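Probable alginate O-acetylase AlgJ (Pseudomonas putida, PDB 4O8V) probably helps to add acetyl groups to the O-2 and O-3 positions of mannuronate residues in alginate, as part of an inner-membrane complex. Local coordinates at residues L58-A63 and D83-F88. Residues are numbered along the deposited sequence; the frame is centred on the assembly and turned at random.
Sequences LAIVPA and DLYNQF
I60 packs against both F88 and Y85 where helix 84-94 lies on strand 55-61, an outermost strand of the parallel sheet in this SGNH hydrolase-like alpha/beta domain. The short segments run nearly antiparallel, at 167°, with 9.8 Å between their axes, as helices do against the strands of an alpha/beta sandwich. Packing is closest at F88. The I60 methyl CD1 sits over one face of the phenyl ring, 3.9 Å from its centroid and displaced toward the rim, a CH-pi contact. A branched isoleucine suits the place because its second arm, CG2, anti to the backbone N, reaches F88 CD2 at 3.6 Å and also touches Y85 CD1. L58, its side chain crossing F88 at about a right angle, adds CD2 at 4.0 Å from F88 CE1. F88 in turn meets F274 of strand 269-275 edge-to-face, so a flat, wholly apolar ring can offer a face to I60 while packing with F274. An alanine in place of F88 would probably leave I60 CD1 without its aromatic face and open a gap beside L58 CD2. On the other side of the helix, N86 and Q87 are exposed, and the N86 amide ND2 donates to D83 OD2 on its syn side, a polar pairing suited to the surface. Y85 is the buried polar residue: P62 CB lies 4.0 Å from its CD1, while its hydroxyl is hydrogen-bonded to D101 OD1 and to the backbone N of M103. Y85 CG stands anti to its backbone N (chi1 176°), starting the ring toward the strand, whose I60 O lies at the ring edge, in plane. One water bridges the two segments there, 2.7 Å from I60 O and 2.9 Å from Y85 OH.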
loop_
_atom_site.group_PDB
_atom_site.type_symbol
_atom_site.label_atom_id
_atom_site.label_comp_id
_atom_site.label_asym_id
_atom_site.label_seq_id
_atom_site.Cartn_x
_atom_site.Cartn_y
_atom_site.Cartn_z
ATOM N N LEU A 58 -9.388 3.899 -1.283
ATOM C CA LEU A 58 -8.622 2.688 -1.035
ATOM C C LEU A 58 -7.584 2.557 -2.130
ATOM O O LEU A 58 -7.926 2.685 -3.301
ATOM C CB LEU A 58 -9.540 1.462 -1.001
ATOM C CG LEU A 58 -8.889 0.105 -0.722
ATOM C CD1 LEU A 58 -8.250 0.077 0.682
ATOM C CD2 LEU A 58 -9.938 -1.006 -0.859
ATOM N N ALA A 59 -6.333 2.301 -1.744
ATOM C CA ALA A 59 -5.236 2.189 -2.712
ATOM C C ALA A 59 -4.706 0.757 -2.688
ATOM O O ALA A 59 -3.843 0.402 -1.871
ATOM C CB ALA A 59 -4.142 3.178 -2.405
ATOM N N ILE A 60 -5.265 -0.078 -3.562
ATOM C CA ILE A 60 -4.887 -1.500 -3.592
ATOM C C ILE A 60 -3.567 -1.629 -4.360
ATOM O O ILE A 60 -3.534 -1.394 -5.560
ATOM C CB ILE A 60 -5.983 -2.378 -4.265
ATOM C CG1 ILE A 60 -7.319 -2.270 -3.516
ATOM C CG2 ILE A 60 -5.534 -3.867 -4.328
ATOM C CD1 ILE A 60 -8.485 -2.860 -4.326
ATOM N N VAL A 61 -2.479 -1.972 -3.671
ATOM C CA VAL A 61 -1.177 -2.094 -4.349
ATOM C C VAL A 61 -1.036 -3.481 -4.963
ATOM O O VAL A 61 -1.163 -4.483 -4.281
ATOM C CB VAL A 61 -0.004 -1.856 -3.387
ATOM C CG1 VAL A 61 1.332 -1.753 -4.177
ATOM C CG2 VAL A 61 -0.246 -0.575 -2.585
ATOM N N PRO A 62 -0.780 -3.543 -6.271
ATOM C CA PRO A 62 -0.632 -4.871 -6.868
ATOM C C PRO A 62 0.623 -5.575 -6.359
ATOM O O PRO A 62 1.584 -4.903 -5.963
ATOM C CB PRO A 62 -0.529 -4.572 -8.363
ATOM C CG PRO A 62 0.004 -3.184 -8.443
ATOM C CD PRO A 62 -0.632 -2.462 -7.253
ATOM N N ALA A 63 0.602 -6.905 -6.367
ATOM C CA ALA A 63 1.747 -7.703 -5.934
ATOM C C ALA A 63 2.928 -7.474 -6.870
ATOM O O ALA A 63 2.744 -7.317 -8.080
ATOM C CB ALA A 63 1.383 -9.166 -5.901
ATOM N N ASP A 83 -5.994 -14.306 -9.486
ATOM C CA ASP A 83 -6.872 -13.186 -9.804
ATOM C C ASP A 83 -7.269 -12.381 -8.569
ATOM O O ASP A 83 -8.347 -11.772 -8.533
ATOM C CB ASP A 83 -8.123 -13.686 -10.527
ATOM C CG ASP A 83 -8.747 -12.616 -11.418
ATOM O OD1 ASP A 83 -7.973 -11.863 -12.073
ATOM O OD2 ASP A 83 -10.004 -12.530 -11.459
ATOM N N LEU A 84 -6.372 -12.363 -7.584
ATOM C CA LEU A 84 -6.636 -11.729 -6.287
ATOM C C LEU A 84 -6.831 -10.211 -6.416
ATOM O O LEU A 84 -7.738 -9.644 -5.798
ATOM C CB LEU A 84 -5.494 -12.029 -5.315
ATOM C CG LEU A 84 -5.617 -11.521 -3.870
ATOM C CD1 LEU A 84 -6.928 -11.952 -3.245
ATOM C CD2 LEU A 84 -4.437 -12.064 -3.047
ATOM N N TYR A 85 -5.983 -9.565 -7.216
ATOM C CA TYR A 85 -6.091 -8.135 -7.435
ATOM C C TYR A 85 -7.467 -7.770 -7.995
ATOM O O TYR A 85 -8.151 -6.914 -7.438
ATOM C CB TYR A 85 -4.970 -7.660 -8.374
ATOM C CG TYR A 85 -5.031 -6.194 -8.742
ATOM C CD1 TYR A 85 -4.490 -5.220 -7.905
ATOM C CD2 TYR A 85 -5.645 -5.783 -9.923
ATOM C CE1 TYR A 85 -4.548 -3.874 -8.239
ATOM C CE2 TYR A 85 -5.706 -4.443 -10.277
ATOM C CZ TYR A 85 -5.165 -3.490 -9.421
ATOM O OH TYR A 85 -5.238 -2.165 -9.794
ATOM N N ASN A 86 -7.873 -8.459 -9.063
ATOM C CA ASN A 86 -9.163 -8.259 -9.705
ATOM C C ASN A 86 -10.331 -8.518 -8.757
ATOM O O ASN A 86 -11.286 -7.742 -8.706
ATOM C CB ASN A 86 -9.272 -9.177 -10.935
ATOM C CG ASN A 86 -10.588 -9.016 -11.695
ATOM O OD1 ASN A 86 -10.987 -7.912 -12.082
ATOM N ND2 ASN A 86 -11.260 -10.126 -11.924
ATOM N N GLN A 87 -10.260 -9.611 -8.002
ATOM C CA GLN A 87 -11.338 -9.931 -7.072
ATOM C C GLN A 87 -11.409 -8.944 -5.907
ATOM O O GLN A 87 -12.500 -8.651 -5.415
ATOM C CB GLN A 87 -11.186 -11.367 -6.554
ATOM C CG GLN A 87 -11.484 -12.437 -7.613
ATOM C CD GLN A 87 -12.936 -12.393 -8.142
ATOM O OE1 GLN A 87 -13.855 -11.920 -7.460
ATOM N NE2 GLN A 87 -13.135 -12.891 -9.362
ATOM N N PHE A 88 -10.257 -8.451 -5.456
ATOM C CA PHE A 88 -10.212 -7.394 -4.435
ATOM C C PHE A 88 -10.958 -6.156 -4.970
ATOM O O PHE A 88 -11.840 -5.587 -4.309
ATOM C CB PHE A 88 -8.755 -7.061 -4.084
ATOM C CG PHE A 88 -8.556 -6.306 -2.781
ATOM C CD1 PHE A 88 -9.609 -5.690 -2.119
ATOM C CD2 PHE A 88 -7.276 -6.183 -2.245
ATOM C CE1 PHE A 88 -9.389 -4.990 -0.933
ATOM C CE2 PHE A 88 -7.051 -5.496 -1.066
ATOM C CZ PHE A 88 -8.109 -4.897 -0.404
HETATM O O HOH W 1 -5.348 -0.558 -7.361
#